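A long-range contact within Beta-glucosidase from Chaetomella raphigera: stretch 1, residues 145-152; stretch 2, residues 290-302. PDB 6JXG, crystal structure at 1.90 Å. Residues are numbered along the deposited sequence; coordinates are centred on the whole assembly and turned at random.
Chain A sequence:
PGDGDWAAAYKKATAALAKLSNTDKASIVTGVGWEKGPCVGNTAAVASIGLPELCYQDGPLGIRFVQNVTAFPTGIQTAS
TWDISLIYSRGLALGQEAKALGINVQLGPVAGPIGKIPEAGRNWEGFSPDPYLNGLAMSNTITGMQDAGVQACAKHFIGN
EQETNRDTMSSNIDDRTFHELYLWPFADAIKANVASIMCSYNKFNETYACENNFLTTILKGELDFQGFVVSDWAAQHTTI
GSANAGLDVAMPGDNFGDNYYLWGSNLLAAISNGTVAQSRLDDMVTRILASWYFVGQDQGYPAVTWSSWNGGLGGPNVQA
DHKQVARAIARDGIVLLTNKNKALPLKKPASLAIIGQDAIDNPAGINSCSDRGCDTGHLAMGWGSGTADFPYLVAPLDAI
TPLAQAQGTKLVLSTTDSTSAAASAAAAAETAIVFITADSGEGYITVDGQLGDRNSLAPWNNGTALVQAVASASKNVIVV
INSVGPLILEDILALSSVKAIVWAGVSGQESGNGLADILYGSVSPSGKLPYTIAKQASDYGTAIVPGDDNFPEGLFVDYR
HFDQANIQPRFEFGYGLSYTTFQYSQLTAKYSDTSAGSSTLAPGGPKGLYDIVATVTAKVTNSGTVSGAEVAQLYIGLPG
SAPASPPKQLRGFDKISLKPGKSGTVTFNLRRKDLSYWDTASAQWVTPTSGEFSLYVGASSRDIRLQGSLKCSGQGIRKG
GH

Stretch 1, residues 145-152: MQDAGVQA
Stretch 2, residues 290-302: ASWYFVGQDQGYP

Two helix ends meet here, and each is closed by a glycine in a Schellman motif. Gly149 is the first residue after its helix to leave helical phi/psi, at 107/4; Gly296 is the first after its own, at 77/30. No two touching residues are closer than 140 positions in sequence, yet Gly149 CA comes within 5.8 Å of Val295 CA, the closest CA pair across the stretches.

In stretch 1, Gly149 N bonds to Gln146 O at 3.0 Å, and weakly to Met145 O at 3.3 Å. Val150 N also reaches Met145 O weakly, at 3.4 Å. From Val150 (-96/154) the chain is extended. In stretch 2, the helix runs through Phe294. Gly296 N bonds to Tyr293 O at 2.9 Å, and Gln297 N to Trp292 O at 3.0 Å. A type I turn from Gly296 to Gln299 follows.

The carbonyl of Gly149 is the hub of the contact. Gln297 NE2 donates to Gly149 O at 2.9 Å, with a nearly straight N-H...O angle of 177°. Gln297 is m, t, with chi3 -13°, and its CA-to-CB bond points toward stretch 1. One water donates to Gly149 O at 2.8 Å and to Val295 O at 2.9 Å, bridging the two backbones. Tyr301 CE2 lies 3.4 Å from Gly149 O. The tyrosine has chi1 -144° and chi2 -113°; its OH is 3.8 Å from Val150 CA.

Gly149 has no side chain. An ideal CB would lie 4.3 Å from Tyr301 CE2, but would jam against the carbonyl O of Ala148. The local backbone alone therefore calls for glycine.

Val295, rotamer m, points toward stretch 1 and supplies the apolar centre. Its CG2 is 3.6 Å from both Gly149 O and Gln151 CG. Its CG1 is 4.2 Å from Gln146 CD and 4.2 Å from Val150 O. Val150 O is buried by the contact and has no polar partner in the model.

Gln151, chi1 m and chi2 t, has the largest area covered by the other stretch. Its aliphatic part packs on Val295, while its amide end reaches Ser291 and the edge of the Trp292 ring. Trp292 has chi1 t and chi2 62°; Ser291 is m.

Gln146 is m, t, with chi3 166°. Its OE1 accepts from Ala152 N at 2.9 Å, tying the helix to the extended segment. Gln146 NE2 lies 4.4 Å from Phe294 CE1, a loose contact at the margin. Phe294 has chi1 t and chi2 -90°. Together the stretches bury 375 Å², both sides summed.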

# COMPACT_ATOMS: atom_id res chain seq x y z
N MET A 145 4.10 2.71 -12.96
CA MET A 145 2.83 2.85 -13.63
C MET A 145 2.89 3.88 -14.77
O MET A 145 2.47 3.61 -15.92
CB MET A 145 1.78 3.30 -12.63
CG MET A 145 1.32 2.21 -11.67
SD MET A 145 0.23 2.80 -10.34
CE MET A 145 -1.33 3.05 -11.19
N GLN A 146 3.43 5.03 -14.43
CA GLN A 146 3.49 6.14 -15.39
C GLN A 146 4.57 5.93 -16.46
O GLN A 146 4.39 6.34 -17.62
CB GLN A 146 3.59 7.47 -14.67
CG GLN A 146 2.40 7.67 -13.73
CD GLN A 146 2.14 9.05 -13.25
OE1 GLN A 146 1.05 9.33 -12.71
NE2 GLN A 146 3.12 9.92 -13.33
N ASP A 147 5.63 5.20 -16.13
CA ASP A 147 6.57 4.79 -17.18
C ASP A 147 5.84 3.90 -18.23
O ASP A 147 6.20 3.99 -19.38
CB ASP A 147 7.78 4.02 -16.60
CG ASP A 147 8.81 4.90 -15.95
OD1 ASP A 147 8.75 6.14 -16.02
OD2 ASP A 147 9.75 4.29 -15.34
N ALA A 148 4.84 3.08 -17.84
CA ALA A 148 4.03 2.28 -18.74
C ALA A 148 3.04 3.07 -19.51
O ALA A 148 2.41 2.52 -20.37
CB ALA A 148 3.28 1.17 -17.97
N GLY A 149 2.79 4.31 -19.12
CA GLY A 149 1.96 5.22 -19.87
C GLY A 149 0.56 5.50 -19.30
O GLY A 149 -0.22 6.26 -19.94
N VAL A 150 0.24 4.94 -18.11
CA VAL A 150 -1.05 5.25 -17.49
C VAL A 150 -0.81 6.40 -16.48
O VAL A 150 0.33 6.63 -16.01
CB VAL A 150 -1.68 4.01 -16.74
CG1 VAL A 150 -0.97 3.74 -15.42
CG2 VAL A 150 -3.14 4.24 -16.43
N GLN A 151 -1.85 7.18 -16.22
CA GLN A 151 -1.82 8.18 -15.12
C GLN A 151 -2.11 7.44 -13.80
O GLN A 151 -3.09 6.70 -13.70
CB GLN A 151 -2.91 9.23 -15.33
CG GLN A 151 -2.74 10.03 -16.62
CD GLN A 151 -3.85 11.05 -16.89
OE1 GLN A 151 -4.53 11.03 -17.97
NE2 GLN A 151 -4.06 11.93 -15.94
N ALA A 152 -1.27 7.59 -12.81
CA ALA A 152 -1.54 7.05 -11.51
C ALA A 152 -2.34 8.08 -10.70
O ALA A 152 -2.47 9.25 -11.08
CB ALA A 152 -0.21 6.72 -10.77
N ALA A 290 -3.17 18.78 -18.57
CA ALA A 290 -1.74 18.72 -18.34
C ALA A 290 -1.31 17.27 -18.01
O ALA A 290 -0.28 16.80 -18.48
CB ALA A 290 -1.34 19.66 -17.22
N SER A 291 -2.03 16.62 -17.12
CA SER A 291 -1.71 15.26 -16.71
C SER A 291 -1.81 14.26 -17.87
O SER A 291 -0.97 13.36 -18.04
CB SER A 291 -2.66 14.88 -15.57
OG SER A 291 -2.23 15.53 -14.34
N TRP A 292 -2.83 14.45 -18.69
CA TRP A 292 -3.01 13.71 -19.96
C TRP A 292 -1.81 13.82 -20.89
O TRP A 292 -1.24 12.79 -21.34
CB TRP A 292 -4.30 14.21 -20.63
CG TRP A 292 -4.77 13.47 -21.86
CD1 TRP A 292 -5.13 12.17 -21.92
CD2 TRP A 292 -4.99 14.01 -23.17
NE1 TRP A 292 -5.54 11.85 -23.18
CE2 TRP A 292 -5.49 12.97 -23.96
CE3 TRP A 292 -4.92 15.30 -23.72
CZ2 TRP A 292 -5.81 13.12 -25.25
CZ3 TRP A 292 -5.24 15.44 -25.04
CH2 TRP A 292 -5.69 14.34 -25.78
N TYR A 293 -1.41 15.06 -21.14
CA TYR A 293 -0.24 15.33 -21.97
C TYR A 293 1.04 14.89 -21.28
O TYR A 293 1.93 14.38 -21.94
CB TYR A 293 -0.11 16.80 -22.28
CG TYR A 293 -1.11 17.33 -23.27
CD1 TYR A 293 -1.11 16.85 -24.56
CD2 TYR A 293 -2.01 18.32 -22.94
CE1 TYR A 293 -1.98 17.31 -25.50
CE2 TYR A 293 -2.91 18.81 -23.91
CZ TYR A 293 -2.85 18.27 -25.19
OH TYR A 293 -3.73 18.66 -26.20
N PHE A 294 1.13 15.10 -19.95
CA PHE A 294 2.35 14.75 -19.20
C PHE A 294 2.78 13.30 -19.34
O PHE A 294 3.93 13.04 -19.60
CB PHE A 294 2.21 15.11 -17.70
CG PHE A 294 3.45 14.83 -16.91
CD1 PHE A 294 3.67 13.60 -16.31
CD2 PHE A 294 4.44 15.77 -16.86
CE1 PHE A 294 4.85 13.30 -15.63
CE2 PHE A 294 5.60 15.53 -16.12
CZ PHE A 294 5.80 14.25 -15.52
N VAL A 295 1.86 12.37 -19.23
CA VAL A 295 2.16 10.97 -19.50
C VAL A 295 2.05 10.54 -20.97
O VAL A 295 2.25 9.37 -21.23
CB VAL A 295 1.40 9.99 -18.58
CG1 VAL A 295 1.42 10.49 -17.14
CG2 VAL A 295 -0.00 9.77 -19.00
N GLY A 296 1.75 11.47 -21.89
CA GLY A 296 1.76 11.23 -23.35
C GLY A 296 0.56 10.48 -23.89
O GLY A 296 0.67 9.80 -24.92
N GLN A 297 -0.60 10.62 -23.27
CA GLN A 297 -1.74 9.86 -23.72
C GLN A 297 -2.48 10.46 -24.97
O GLN A 297 -3.47 9.89 -25.47
CB GLN A 297 -2.76 9.66 -22.62
CG GLN A 297 -2.20 8.79 -21.49
CD GLN A 297 -3.18 8.52 -20.41
OE1 GLN A 297 -4.23 9.14 -20.31
NE2 GLN A 297 -2.82 7.60 -19.57
N ASP A 298 -2.02 11.62 -25.40
CA ASP A 298 -2.68 12.36 -26.46
C ASP A 298 -2.35 11.83 -27.81
O ASP A 298 -3.04 12.21 -28.77
CB ASP A 298 -2.27 13.85 -26.41
CG ASP A 298 -0.84 14.04 -26.51
OD1 ASP A 298 -0.39 14.80 -27.40
OD2 ASP A 298 -0.09 13.44 -25.71
N GLN A 299 -1.30 10.99 -27.91
CA GLN A 299 -0.94 10.33 -29.18
C GLN A 299 -0.94 8.83 -28.98
O GLN A 299 -0.17 8.34 -28.15
CB GLN A 299 0.49 10.68 -29.69
CG GLN A 299 1.19 11.98 -29.24
CD GLN A 299 2.24 11.83 -28.09
OE1 GLN A 299 2.18 10.90 -27.27
NE2 GLN A 299 3.18 12.77 -28.04
N GLY A 300 -1.76 8.13 -29.74
CA GLY A 300 -1.57 6.70 -29.96
C GLY A 300 -1.95 5.85 -28.75
O GLY A 300 -1.46 4.72 -28.60
N TYR A 301 -2.86 6.34 -27.92
CA TYR A 301 -3.38 5.50 -26.82
C TYR A 301 -4.43 4.51 -27.27
O TYR A 301 -5.35 4.86 -28.06
CB TYR A 301 -3.96 6.41 -25.73
CG TYR A 301 -3.73 5.90 -24.33
CD1 TYR A 301 -4.78 5.47 -23.56
CD2 TYR A 301 -2.46 5.88 -23.79
CE1 TYR A 301 -4.59 5.02 -22.28
CE2 TYR A 301 -2.25 5.38 -22.51
CZ TYR A 301 -3.34 5.00 -21.75
OH TYR A 301 -3.19 4.52 -20.50
N PRO A 302 -4.40 3.29 -26.72
CA PRO A 302 -5.53 2.37 -27.01
C PRO A 302 -6.94 2.83 -26.60
O PRO A 302 -7.09 3.68 -25.72
CB PRO A 302 -5.15 1.09 -26.28
CG PRO A 302 -3.64 1.17 -26.21
CD PRO A 302 -3.32 2.63 -25.99
O HOH W 1 0.69 7.22 -22.39